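Local coordinates for protein sortase SrtE1 (Streptomyces coelicolor, PDB 5CUW) that anchors surface proteins to the cell wall as a class E sortase transpeptidase, recognising Leu-Ala-x-Thr-Gly sorting signals in preference to Leu-Pro-x-Thr-Gly, at residues A41-K47 and D112-T118; K62-R66 and A92-H98; M68-Y72 and F89-G93; I130-P136 and S169-I174. One frame throughout, in Å; residues are numbered along the deposited sequence.

Contact 1: A41-K47 and D112-T118; sequences ALLHIPK and DPIVVET
Strands 41-45 and 113-117 run antiparallel, their axes 4.7 Å apart at 164°. Ala41 opens the pairing, its CB 3.2 Å from Glu117 O. Leu42 and Glu117 form a hydrogen-bonded pair: Leu42 N to Glu117 O is 2.9 Å and Glu117 N to Leu42 O 2.8 Å. Leu43 faces Val116 in a non-hydrogen-bonded pair (CA-CA 4.7 Å); its tp rotamer sets CD1 3.8 Å from both Val116 CG2 and Ile114 CG2 on the buried face. His44 pairs with Val115 (His44 N to Val115 O 2.7 Å, Val115 N to His44 O 2.8 Å). On the face shared with Leu42, its m rotamer lets NE2 donate to Glu117 OE1 at 3.0 Å, a His-carboxylate bond, while Glu117 OE2 is held by Arg185. Beyond Ile45 the chain turns at Pro46, and direct backbone pairing gives way to a water that accepts from Lys47 N (3.0 Å) and donates to Pro113 O (2.6 Å). Fully extended, Lys47 closes the end with a salt bridge, NZ to Asp112 OD2 2.8 Å; this oxygen also accepts from Glu109 N. The ladder joins the first strand of the sortase beta barrel to strand 113-117, with strand 50-56 flanking the former and strand 121-134 the latter.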
loop_
_atom_site.group_PDB
_atom_site.type_symbol
_atom_site.label_atom_id
_atom_site.label_comp_id
_atom_site.label_asym_id
_atom_site.label_seq_id
_atom_site.Cartn_x
_atom_site.Cartn_y
_atom_site.Cartn_z
ATOM N N ALA A 41 3.258 4.249 10.933
ATOM C CA ALA A 41 4.418 4.027 10.098
ATOM C C ALA A 41 4.496 5.094 9.023
ATOM O O ALA A 41 3.603 5.932 8.921
ATOM C CB ALA A 41 4.366 2.637 9.472
ATOM N N LEU A 42 5.573 5.062 8.241
ATOM C CA LEU A 42 5.740 5.960 7.093
ATOM C C LEU A 42 5.908 5.136 5.815
ATOM O O LEU A 42 6.677 4.175 5.790
ATOM C CB LEU A 42 6.948 6.880 7.278
ATOM C CG LEU A 42 6.764 8.239 7.959
ATOM C CD1 LEU A 42 8.113 8.926 8.096
ATOM C CD2 LEU A 42 5.801 9.123 7.171
ATOM N N LEU A 43 5.188 5.510 4.761
ATOM C CA LEU A 43 5.352 4.867 3.457
ATOM C C LEU A 43 6.207 5.746 2.536
ATOM O O LEU A 43 5.917 6.932 2.376
ATOM C CB LEU A 43 4.003 4.609 2.811
ATOM C CG LEU A 43 4.033 3.842 1.483
ATOM C CD1 LEU A 43 4.351 2.373 1.739
ATOM C CD2 LEU A 43 2.703 3.985 0.747
ATOM N N HIS A 44 7.252 5.166 1.944
ATOM C CA HIS A 44 8.125 5.890 1.024
ATOM C C HIS A 44 8.024 5.274 -0.363
ATOM O O HIS A 44 8.157 4.067 -0.510
ATOM C CB HIS A 44 9.595 5.853 1.463
ATOM C CG HIS A 44 9.846 6.362 2.850
ATOM N ND1 HIS A 44 10.421 7.591 3.098
ATOM C CD2 HIS A 44 9.636 5.794 4.062
ATOM C CE1 HIS A 44 10.540 7.763 4.403
ATOM N NE2 HIS A 44 10.069 6.690 5.010
ATOM N N ILE A 45 7.805 6.099 -1.378
ATOM C CA ILE A 45 7.901 5.628 -2.760
ATOM C C ILE A 45 8.786 6.626 -3.492
ATOM O O ILE A 45 8.296 7.612 -4.047
ATOM C CB ILE A 45 6.523 5.500 -3.448
ATOM C CG1 ILE A 45 5.508 4.852 -2.502
ATOM C CG2 ILE A 45 6.618 4.666 -4.732
ATOM C CD1 ILE A 45 4.134 4.715 -3.098
ATOM N N PRO A 46 10.107 6.374 -3.476
ATOM C CA PRO A 46 11.137 7.279 -3.999
ATOM C C PRO A 46 10.910 7.706 -5.446
ATOM O O PRO A 46 11.196 8.849 -5.773
ATOM C CB PRO A 46 12.420 6.450 -3.872
ATOM C CG PRO A 46 12.162 5.572 -2.704
ATOM C CD PRO A 46 10.701 5.208 -2.797
ATOM N N LYS A 47 10.412 6.822 -6.297
ATOM C CA LYS A 47 10.219 7.196 -7.697
ATOM C C LYS A 47 9.165 8.288 -7.836
ATOM O O LYS A 47 9.232 9.117 -8.751
ATOM C CB LYS A 47 9.816 5.983 -8.538
ATOM C CG LYS A 47 9.743 6.267 -10.040
ATOM C CD LYS A 47 9.342 5.009 -10.782
ATOM C CE LYS A 47 9.411 5.168 -12.284
ATOM N NZ LYS A 47 8.919 3.924 -12.947
ATOM N N ASP A 112 10.576 -1.321 -8.945
ATOM C CA ASP A 112 10.576 -0.034 -8.235
ATOM C C ASP A 112 10.256 -0.232 -6.757
ATOM O O ASP A 112 9.248 -0.840 -6.399
ATOM C CB ASP A 112 9.580 0.951 -8.851
ATOM C CG ASP A 112 10.011 1.440 -10.225
ATOM O OD1 ASP A 112 11.207 1.321 -10.563
ATOM O OD2 ASP A 112 9.150 1.951 -10.968
ATOM N N PRO A 113 11.124 0.282 -5.886
ATOM C CA PRO A 113 10.953 0.067 -4.440
ATOM C C PRO A 113 9.814 0.848 -3.793
ATOM O O PRO A 113 9.521 1.995 -4.153
ATOM C CB PRO A 113 12.293 0.522 -3.864
ATOM C CG PRO A 113 12.830 1.488 -4.878
ATOM C CD PRO A 113 12.391 0.954 -6.210
ATOM N N ILE A 114 9.188 0.195 -2.819
ATOM C CA ILE A 114 8.151 0.766 -1.975
ATOM C C ILE A 114 8.548 0.427 -0.554
ATOM O O ILE A 114 8.661 -0.748 -0.210
ATOM C CB ILE A 114 6.759 0.180 -2.299
ATOM C CG1 ILE A 114 6.363 0.514 -3.738
ATOM C CG2 ILE A 114 5.716 0.670 -1.314
ATOM C CD1 ILE A 114 5.604 -0.614 -4.430
ATOM N N VAL A 115 8.791 1.437 0.276
ATOM C CA VAL A 115 9.352 1.166 1.591
ATOM C C VAL A 115 8.408 1.534 2.735
ATOM O O VAL A 115 7.934 2.672 2.835
ATOM C CB VAL A 115 10.686 1.920 1.786
ATOM C CG1 VAL A 115 11.267 1.638 3.175
ATOM C CG2 VAL A 115 11.683 1.544 0.679
ATOM N N VAL A 116 8.173 0.574 3.622
ATOM C CA VAL A 116 7.420 0.835 4.843
ATOM C C VAL A 116 8.376 0.968 6.013
ATOM O O VAL A 116 9.066 0.012 6.364
ATOM C CB VAL A 116 6.406 -0.285 5.160
ATOM C CG1 VAL A 116 5.715 0.008 6.478
ATOM C CG2 VAL A 116 5.377 -0.435 4.031
ATOM N N GLU A 117 8.411 2.153 6.616
ATOM C CA GLU A 117 9.258 2.412 7.774
ATOM C C GLU A 117 8.455 2.378 9.074
ATOM O O GLU A 117 7.511 3.151 9.254
ATOM C CB GLU A 117 9.947 3.770 7.635
ATOM C CG GLU A 117 10.666 4.227 8.898
ATOM C CD GLU A 117 11.329 5.591 8.755
ATOM O OE1 GLU A 117 11.015 6.327 7.791
ATOM O OE2 GLU A 117 12.173 5.925 9.612
ATOM N N THR A 118 8.833 1.483 9.979
ATOM C CA THR A 118 8.192 1.408 11.288
ATOM C C THR A 118 9.174 1.867 12.353
ATOM O O THR A 118 10.292 2.271 12.029
ATOM C CB THR A 118 7.711 -0.011 11.605
ATOM O OG1 THR A 118 8.838 -0.872 11.791
ATOM C CG2 THR A 118 6.861 -0.544 10.475
HETATM O O HOH W 1 10.255 3.851 -5.868
#

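Contact 2: K62-R66 and A92-H98; sequences KVLDR and AGHRNTH
His94, assigned to the sortase active site, is held here by a carboxylate and an aliphatic side chain. Segment 62-66 is the end of a short helix, with a wider pi-type turn at 62-64, that unwinds through Asp65 and Arg66; segment 92-98 follows on from strand 87-92 into an irregular loop. The nearest CA pairs are Leu64-Gly93 (6.2 Å) and Asp65-His98 (6.0 Å). With chi1 at -87° and chi2 at -33°, the His94 ring reaches Asp65, and NE2 donates to OD1 at 2.8 Å with an N-H...O angle of 170°. Asp65 meets it in an m rotamer with chi2 near 0°, its OD1 close to the ring plane. Leu64, mt, lays CB over a face of the same ring, 4.0 Å from the centroid and 21° off the normal, and carries CD2 to 3.4 Å from Ala92 O. His98 has left-handed backbone angles (42/58) and chi1 of -68°; Asp65 CB lies over its ring face, 4.2 Å from the centroid. Fixing one imidazole nitrogen to a carboxylate probably orients His94 for its role beside Cys163. Around the contact, strand 156-164 receives Gly93 through backbone pairing with Thr161, while helix 60-64 leads on to strand 69-71, which pairs with Ala92.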
loop_
_atom_site.group_PDB
_atom_site.type_symbol
_atom_site.label_atom_id
_atom_site.label_comp_id
_atom_site.label_asym_id
_atom_site.label_seq_id
_atom_site.Cartn_x
_atom_site.Cartn_y
_atom_site.Cartn_z
ATOM N N LYS A 62 -11.067 10.486 9.079
ATOM C CA LYS A 62 -9.994 10.392 10.075
ATOM C C LYS A 62 -8.627 10.063 9.480
ATOM O O LYS A 62 -7.602 10.294 10.125
ATOM C CB LYS A 62 -10.334 9.340 11.142
ATOM C CG LYS A 62 -11.554 9.670 11.990
ATOM C CD LYS A 62 -11.748 8.657 13.124
ATOM C CE LYS A 62 -12.044 7.254 12.595
ATOM N NZ LYS A 62 -12.363 6.285 13.689
ATOM N N VAL A 63 -8.609 9.528 8.260
ATOM C CA VAL A 63 -7.368 9.052 7.667
ATOM C C VAL A 63 -7.113 9.642 6.270
ATOM O O VAL A 63 -6.252 10.506 6.127
ATOM C CB VAL A 63 -7.348 7.513 7.599
ATOM C CG1 VAL A 63 -6.116 7.021 6.840
ATOM C CG2 VAL A 63 -7.396 6.926 9.028
ATOM N N LEU A 64 -7.846 9.194 5.249
ATOM C CA LEU A 64 -7.534 9.633 3.879
ATOM C C LEU A 64 -7.671 11.146 3.687
ATOM O O LEU A 64 -6.840 11.758 3.023
ATOM C CB LEU A 64 -8.415 8.909 2.853
ATOM C CG LEU A 64 -8.600 7.402 3.034
ATOM C CD1 LEU A 64 -9.480 6.848 1.919
ATOM C CD2 LEU A 64 -7.258 6.682 3.086
ATOM N N ASP A 65 -8.704 11.759 4.258
ATOM C CA ASP A 65 -8.852 13.204 4.115
ATOM C C ASP A 65 -7.861 13.964 4.996
ATOM O O ASP A 65 -7.804 15.186 4.956
ATOM C CB ASP A 65 -10.279 13.655 4.442
ATOM C CG ASP A 65 -11.275 13.228 3.383
ATOM O OD1 ASP A 65 -10.848 12.629 2.370
ATOM O OD2 ASP A 65 -12.483 13.493 3.555
ATOM N N ARG A 66 -7.077 13.240 5.786
ATOM C CA ARG A 66 -6.063 13.880 6.606
ATOM C C ARG A 66 -4.712 13.789 5.910
ATOM O O ARG A 66 -3.681 14.100 6.494
ATOM C CB ARG A 66 -6.000 13.238 7.991
ATOM C CG ARG A 66 -7.324 13.274 8.739
ATOM C CD ARG A 66 -7.856 14.693 8.845
ATOM N NE ARG A 66 -6.849 15.594 9.395
ATOM C CZ ARG A 66 -6.919 16.920 9.363
ATOM N NH1 ARG A 66 -7.955 17.533 8.804
ATOM N NH2 ARG A 66 -5.943 17.637 9.889
ATOM N N ALA A 92 -4.813 1.887 1.312
ATOM C CA ALA A 92 -5.624 2.728 0.437
ATOM C C ALA A 92 -5.191 4.180 0.577
ATOM O O ALA A 92 -4.897 4.645 1.683
ATOM C CB ALA A 92 -7.102 2.582 0.758
ATOM N N GLY A 93 -5.148 4.886 -0.549
ATOM C CA GLY A 93 -4.791 6.295 -0.562
ATOM C C GLY A 93 -5.525 7.064 -1.642
ATOM O O GLY A 93 -5.964 6.486 -2.631
ATOM N N HIS A 94 -5.654 8.373 -1.456
ATOM C CA HIS A 94 -6.309 9.237 -2.433
ATOM C C HIS A 94 -5.540 9.317 -3.749
ATOM O O HIS A 94 -4.299 9.349 -3.767
ATOM C CB HIS A 94 -6.464 10.664 -1.876
ATOM C CG HIS A 94 -7.715 10.883 -1.081
ATOM N ND1 HIS A 94 -8.901 10.240 -1.360
ATOM C CD2 HIS A 94 -7.963 11.680 -0.016
ATOM C CE1 HIS A 94 -9.826 10.630 -0.503
ATOM N NE2 HIS A 94 -9.283 11.507 0.322
ATOM N N ARG A 95 -6.288 9.420 -4.839
ATOM C CA ARG A 95 -5.710 9.644 -6.159
ATOM C C ARG A 95 -5.540 11.141 -6.425
ATOM O O ARG A 95 -4.589 11.545 -7.091
ATOM C CB ARG A 95 -6.593 9.017 -7.243
ATOM C CG ARG A 95 -6.016 9.061 -8.668
ATOM C CD ARG A 95 -5.106 7.854 -8.921
ATOM N NE ARG A 95 -4.457 7.922 -10.231
ATOM C CZ ARG A 95 -5.008 7.490 -11.359
ATOM N NH1 ARG A 95 -6.219 6.948 -11.340
ATOM N NH2 ARG A 95 -4.350 7.607 -12.511
ATOM N N ASN A 96 -6.452 11.965 -5.910
ATOM C CA ASN A 96 -6.535 13.357 -6.369
ATOM C C ASN A 96 -6.668 14.515 -5.373
ATOM O O ASN A 96 -6.712 15.670 -5.800
ATOM C CB ASN A 96 -7.704 13.490 -7.336
ATOM C CG ASN A 96 -7.405 12.895 -8.675
ATOM O OD1 ASN A 96 -7.993 11.886 -9.056
ATOM N ND2 ASN A 96 -6.477 13.514 -9.408
ATOM N N THR A 97 -6.765 14.249 -4.079
ATOM C CA THR A 97 -6.819 15.356 -3.121
ATOM C C THR A 97 -5.899 15.085 -1.953
ATOM O O THR A 97 -5.239 14.049 -1.912
ATOM C CB THR A 97 -8.242 15.606 -2.577
ATOM O OG1 THR A 97 -8.709 14.432 -1.898
ATOM C CG2 THR A 97 -9.202 15.956 -3.705
ATOM N N HIS A 98 -5.856 16.035 -1.019
ATOM C CA HIS A 98 -5.115 15.897 0.232
ATOM C C HIS A 98 -3.743 15.260 0.080
ATOM O O HIS A 98 -3.452 14.235 0.694
ATOM C CB HIS A 98 -5.949 15.096 1.234
ATOM C CG HIS A 98 -7.176 15.823 1.696
ATOM N ND1 HIS A 98 -8.444 15.499 1.259
ATOM C CD2 HIS A 98 -7.322 16.890 2.517
ATOM C CE1 HIS A 98 -9.321 16.320 1.809
ATOM N NE2 HIS A 98 -8.668 17.172 2.580
#

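Contact 3: M68-Y72 and F89-G93; sequences MVGHY and FGLAG
Three backbone hydrogen bonds fix the antiparallel register of 68-72 against 89-93. Gly70 and Ala92 form the hydrogen-bonded pair, with Gly70 N to Ala92 O and Ala92 N to Gly70 O both 2.8 Å; Tyr72 N to Gly90 O, at 3.2 Å, extends the ladder. Between them His71 and Leu91 make a non-hydrogen-bonded pair, CA-CA 4.7 Å. The strand axes approach to 4.6 Å at 144°, so the pair is strongly twisted. CA-H...O contacts reinforce the ladder: Leu91 CA to Gly70 O is 3.2 Å and His71 CA to Gly90 O 3.5 Å. On the face of His71 and Leu91, the t rotamer of His71 brings CD2 to 3.4 Å from Phe89 CE1, the rings meeting obliquely with planes at 34°; Glu56 and Thr79 take ND1 and NE2. Val69 CG1 covers Gly93 CA at 4.1 Å. On the face that carries Ala92, Tyr72 (chi1 -75°, chi2 90°) folds back along the partner strand, past side-chain-free Gly90, until CE1 lies 3.8 Å and OH 3.6 Å from Ala92 CB. Its hydroxyl bonds to Thr161. A barrel ladder thus positions Tyr72, inferred to recognise substrate: Ala92 packs against the ring and Thr161 holds its hydroxyl, which together probably fix how Tyr72 faces the substrate.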
loop_
_atom_site.group_PDB
_atom_site.type_symbol
_atom_site.label_atom_id
_atom_site.label_comp_id
_atom_site.label_asym_id
_atom_site.label_seq_id
_atom_site.Cartn_x
_atom_site.Cartn_y
_atom_site.Cartn_z
ATOM N N MET A 68 -3.322 11.013 4.848
ATOM C CA MET A 68 -2.601 9.780 5.174
ATOM C C MET A 68 -3.077 8.608 4.329
ATOM O O MET A 68 -4.140 8.676 3.720
ATOM C CB MET A 68 -2.758 9.452 6.660
ATOM C CG MET A 68 -2.261 10.562 7.565
ATOM S SD MET A 68 -2.210 10.056 9.302
ATOM C CE MET A 68 -3.925 10.270 9.784
ATOM N N VAL A 69 -2.296 7.529 4.265
ATOM C CA VAL A 69 -2.816 6.334 3.639
ATOM C C VAL A 69 -3.260 5.399 4.751
ATOM O O VAL A 69 -2.741 5.462 5.869
ATOM C CB VAL A 69 -1.814 5.622 2.707
ATOM C CG1 VAL A 69 -1.352 6.556 1.602
ATOM C CG2 VAL A 69 -0.639 5.042 3.471
ATOM N N GLY A 70 -4.244 4.562 4.434
ATOM C CA GLY A 70 -4.918 3.752 5.429
ATOM C C GLY A 70 -4.688 2.272 5.257
ATOM O O GLY A 70 -4.763 1.732 4.143
ATOM N N HIS A 71 -4.405 1.618 6.377
ATOM C CA HIS A 71 -4.298 0.166 6.441
ATOM C C HIS A 71 -5.679 -0.465 6.626
ATOM O O HIS A 71 -6.373 -0.175 7.599
ATOM C CB HIS A 71 -3.359 -0.234 7.588
ATOM C CG HIS A 71 -3.282 -1.711 7.831
ATOM N ND1 HIS A 71 -3.426 -2.265 9.087
ATOM C CD2 HIS A 71 -3.076 -2.749 6.983
ATOM C CE1 HIS A 71 -3.302 -3.579 9.002
ATOM N NE2 HIS A 71 -3.095 -3.900 7.736
ATOM N N TYR A 72 -6.080 -1.330 5.699
ATOM C CA TYR A 72 -7.393 -1.974 5.807
ATOM C C TYR A 72 -7.443 -2.746 7.121
ATOM O O TYR A 72 -6.623 -3.636 7.340
ATOM C CB TYR A 72 -7.661 -2.904 4.623
ATOM C CG TYR A 72 -8.008 -2.195 3.323
ATOM C CD1 TYR A 72 -7.019 -1.820 2.429
ATOM C CD2 TYR A 72 -9.329 -1.922 2.993
ATOM C CE1 TYR A 72 -7.333 -1.199 1.227
ATOM C CE2 TYR A 72 -9.650 -1.291 1.800
ATOM C CZ TYR A 72 -8.646 -0.932 0.927
ATOM O OH TYR A 72 -8.955 -0.312 -0.254
ATOM N N PHE A 89 -0.110 -6.910 3.056
ATOM C CA PHE A 89 -0.280 -5.628 3.760
ATOM C C PHE A 89 -1.045 -4.685 2.833
ATOM O O PHE A 89 -0.492 -4.200 1.871
ATOM C CB PHE A 89 1.095 -5.059 4.160
ATOM C CG PHE A 89 1.048 -3.773 4.983
ATOM C CD1 PHE A 89 0.317 -3.692 6.159
ATOM C CD2 PHE A 89 1.788 -2.662 4.588
ATOM C CE1 PHE A 89 0.307 -2.510 6.921
ATOM C CE2 PHE A 89 1.787 -1.477 5.341
ATOM C CZ PHE A 89 1.045 -1.403 6.501
ATOM N N GLY A 90 -2.326 -4.455 3.114
ATOM C CA GLY A 90 -3.181 -3.690 2.213
ATOM C C GLY A 90 -3.358 -2.231 2.613
ATOM O O GLY A 90 -3.613 -1.926 3.780
ATOM N N LEU A 91 -3.226 -1.334 1.635
ATOM C CA LEU A 91 -3.265 0.113 1.885
ATOM C C LEU A 91 -4.107 0.859 0.855
ATOM O O LEU A 91 -4.098 0.518 -0.332
ATOM C CB LEU A 91 -1.857 0.691 1.879
ATOM C CG LEU A 91 -0.853 0.085 2.853
ATOM C CD1 LEU A 91 0.509 0.558 2.454
ATOM C CD2 LEU A 91 -1.170 0.504 4.285
ATOM N N ALA A 92 -4.813 1.887 1.312
ATOM C CA ALA A 92 -5.624 2.728 0.437
ATOM C C ALA A 92 -5.191 4.180 0.577
ATOM O O ALA A 92 -4.897 4.645 1.683
ATOM C CB ALA A 92 -7.102 2.582 0.758
ATOM N N GLY A 93 -5.148 4.886 -0.549
ATOM C CA GLY A 93 -4.791 6.295 -0.562
ATOM C C GLY A 93 -5.525 7.064 -1.642
ATOM O O GLY A 93 -5.964 6.486 -2.631
#

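Contact 4: I130-P136 and S169-I174; sequences ILPVTSP and SKYRMI
A beta bulge interrupts the antiparallel ladder of the sortase barrel between strands 130-134 and 171-174, whose axes approach to 4.6 Å at 165°. Four backbone hydrogen bonds define it. Leu131 and Ile174 exchange two, Leu131 N to Ile174 O and Ile174 N to Leu131 O, each 2.8 Å; Thr134 N to Arg172 O is 2.9 Å and Arg172 N to Thr134 O 2.8 Å. Two residues, Pro132 and Val133, thus stand opposite Met173 alone, a register shift of one, and Pro132 turns to phi/psi -70/-29, breaking the extended run. CA-H...O contacts fill in, among them Val133 CA to Arg172 O at 3.4 Å. Apolar packing places Val133 CG1 over the face of Tyr171, 3.8 Å from the centroid, and Leu131 CB 4.2 Å from Ile174 CB. Beyond the bulge Thr134 and Arg172 share a face with Leu131 and Ile174. Arg172, inferred to be the active-site proton donor, has chi1 -57° and chi2 -69°, which curl its side chain back along its own segment: NH1 donates to Ser169 O (2.7 Å) and Tyr171 O (3.0 Å), probably orienting the group close to Cys163. Pro136 shields the flat guanidinium, its CB lying over one face 3.6 Å from Arg172 CZ.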
loop_
_atom_site.group_PDB
_atom_site.type_symbol
_atom_site.label_atom_id
_atom_site.label_comp_id
_atom_site.label_asym_id
_atom_site.label_seq_id
_atom_site.Cartn_x
_atom_site.Cartn_y
_atom_site.Cartn_z
ATOM N N ILE A 130 0.348 -5.030 -11.696
ATOM C CA ILE A 130 -0.636 -3.957 -11.670
ATOM C C ILE A 130 -1.962 -4.364 -12.313
ATOM O O ILE A 130 -1.991 -5.030 -13.346
ATOM C CB ILE A 130 -0.099 -2.700 -12.370
ATOM C CG1 ILE A 130 -1.140 -1.588 -12.317
ATOM C CG2 ILE A 130 0.275 -3.021 -13.815
ATOM C CD1 ILE A 130 -0.623 -0.243 -12.745
ATOM N N LEU A 131 -3.054 -3.961 -11.673
ATOM C CA LEU A 131 -4.405 -4.117 -12.193
ATOM C C LEU A 131 -4.952 -2.699 -12.331
ATOM O O LEU A 131 -5.367 -2.094 -11.344
ATOM C CB LEU A 131 -5.265 -4.989 -11.255
ATOM C CG LEU A 131 -6.766 -5.201 -11.510
ATOM C CD1 LEU A 131 -7.029 -5.796 -12.885
ATOM C CD2 LEU A 131 -7.400 -6.092 -10.425
ATOM N N PRO A 132 -4.897 -2.136 -13.549
ATOM C CA PRO A 132 -5.203 -0.708 -13.705
ATOM C C PRO A 132 -6.678 -0.350 -13.495
ATOM O O PRO A 132 -6.951 0.775 -13.091
ATOM C CB PRO A 132 -4.769 -0.404 -15.153
ATOM C CG PRO A 132 -4.822 -1.706 -15.862
ATOM C CD PRO A 132 -4.509 -2.776 -14.824
ATOM N N VAL A 133 -7.606 -1.259 -13.778
ATOM C CA VAL A 133 -9.029 -0.951 -13.594
ATOM C C VAL A 133 -9.791 -2.164 -13.046
ATOM O O VAL A 133 -9.697 -3.258 -13.601
ATOM C CB VAL A 133 -9.696 -0.497 -14.919
ATOM C CG1 VAL A 133 -11.123 -0.024 -14.654
ATOM C CG2 VAL A 133 -8.884 0.626 -15.598
ATOM N N THR A 134 -10.529 -1.973 -11.952
ATOM C CA THR A 134 -11.385 -3.029 -11.409
ATOM C C THR A 134 -12.562 -2.437 -10.620
ATOM O O THR A 134 -12.554 -1.263 -10.243
ATOM C CB THR A 134 -10.599 -3.998 -10.487
ATOM O OG1 THR A 134 -11.327 -5.226 -10.331
ATOM C CG2 THR A 134 -10.340 -3.369 -9.105
ATOM N N SER A 135 -13.575 -3.262 -10.387
ATOM C CA SER A 135 -14.736 -2.855 -9.623
ATOM C C SER A 135 -14.349 -2.586 -8.178
ATOM O O SER A 135 -13.537 -3.315 -7.602
ATOM C CB SER A 135 -15.819 -3.937 -9.688
ATOM O OG SER A 135 -16.837 -3.676 -8.742
ATOM N N PRO A 136 -14.922 -1.526 -7.587
ATOM C CA PRO A 136 -14.706 -1.201 -6.172
ATOM C C PRO A 136 -15.167 -2.322 -5.228
ATOM O O PRO A 136 -14.758 -2.354 -4.066
ATOM C CB PRO A 136 -15.543 0.066 -5.966
ATOM C CG PRO A 136 -15.757 0.629 -7.337
ATOM C CD PRO A 136 -15.794 -0.550 -8.265
ATOM N N SER A 169 -14.518 8.214 -8.664
ATOM C CA SER A 169 -14.398 7.056 -7.783
ATOM C C SER A 169 -15.083 5.858 -8.428
ATOM O O SER A 169 -15.536 4.942 -7.743
ATOM C CB SER A 169 -15.000 7.345 -6.401
ATOM O OG SER A 169 -16.362 7.727 -6.498
ATOM N N LYS A 170 -15.131 5.884 -9.756
ATOM C CA LYS A 170 -15.876 4.912 -10.548
ATOM C C LYS A 170 -15.275 3.520 -10.429
ATOM O O LYS A 170 -15.972 2.551 -10.128
ATOM C CB LYS A 170 -15.917 5.364 -12.009
ATOM C CG LYS A 170 -16.886 4.602 -12.883
ATOM C CD LYS A 170 -17.519 5.523 -13.918
ATOM C CE LYS A 170 -16.485 6.128 -14.859
ATOM N NZ LYS A 170 -15.978 5.138 -15.852
ATOM N N TYR A 171 -13.971 3.424 -10.658
ATOM C CA TYR A 171 -13.278 2.153 -10.549
ATOM C C TYR A 171 -12.144 2.259 -9.550
ATOM O O TYR A 171 -11.914 3.315 -8.963
ATOM C CB TYR A 171 -12.723 1.707 -11.907
ATOM C CG TYR A 171 -13.757 1.460 -12.980
ATOM C CD1 TYR A 171 -14.592 0.351 -12.935
ATOM C CD2 TYR A 171 -13.868 2.319 -14.063
ATOM C CE1 TYR A 171 -15.523 0.122 -13.930
ATOM C CE2 TYR A 171 -14.791 2.099 -15.054
ATOM C CZ TYR A 171 -15.617 1.007 -14.987
ATOM O OH TYR A 171 -16.532 0.806 -15.990
ATOM N N ARG A 172 -11.420 1.159 -9.379
ATOM C CA ARG A 172 -10.229 1.168 -8.548
ATOM C C ARG A 172 -9.007 0.702 -9.331
ATOM O O ARG A 172 -9.128 -0.093 -10.256
ATOM C CB ARG A 172 -10.418 0.280 -7.328
ATOM C CG ARG A 172 -11.608 0.641 -6.474
ATOM C CD ARG A 172 -11.395 1.966 -5.758
ATOM N NE ARG A 172 -12.527 2.273 -4.890
ATOM C CZ ARG A 172 -13.556 3.029 -5.250
ATOM N NH1 ARG A 172 -13.596 3.574 -6.460
ATOM N NH2 ARG A 172 -14.543 3.247 -4.396
ATOM N N MET A 173 -7.838 1.210 -8.945
ATOM C CA MET A 173 -6.560 0.797 -9.519
ATOM C C MET A 173 -5.734 0.135 -8.429
ATOM O O MET A 173 -5.612 0.680 -7.328
ATOM C CB MET A 173 -5.816 2.008 -10.106
ATOM C CG MET A 173 -4.323 1.788 -10.304
ATOM S SD MET A 173 -3.558 3.144 -11.236
ATOM C CE MET A 173 -3.889 4.542 -10.167
ATOM N N ILE A 174 -5.167 -1.025 -8.725
ATOM C CA ILE A 174 -4.432 -1.809 -7.733
ATOM C C ILE A 174 -2.977 -2.041 -8.162
ATOM O O ILE A 174 -2.716 -2.461 -9.286
ATOM C CB ILE A 174 -5.103 -3.181 -7.509
ATOM C CG1 ILE A 174 -6.629 -3.045 -7.483
ATOM C CG2 ILE A 174 -4.560 -3.864 -6.261
ATOM C CD1 ILE A 174 -7.162 -2.192 -6.369
#

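The four contacts belong to one barrel domain. Contacts 2 and 3 are closest, centres about 10 Å apart; they share Ala92 and Gly93, and Val63 O lies 3.2 Å from Met68 N, a probable hydrogen bond. Contact 4 touches contact 2 where Met173 CE packs 3.4 Å from Arg95 CZ. These three surround the inferred active site: the side chains of His94 and Arg172 lie about 6 Å and 4 Å from that of Cys163, and Tyr72 about 6 Å from Arg172. Contact 1 is farther off, its Leu43 side chain about 12 Å from that of His94, but joins contact 3 through Val116 CG2 and Phe89 CE2, 4.0 Å apart.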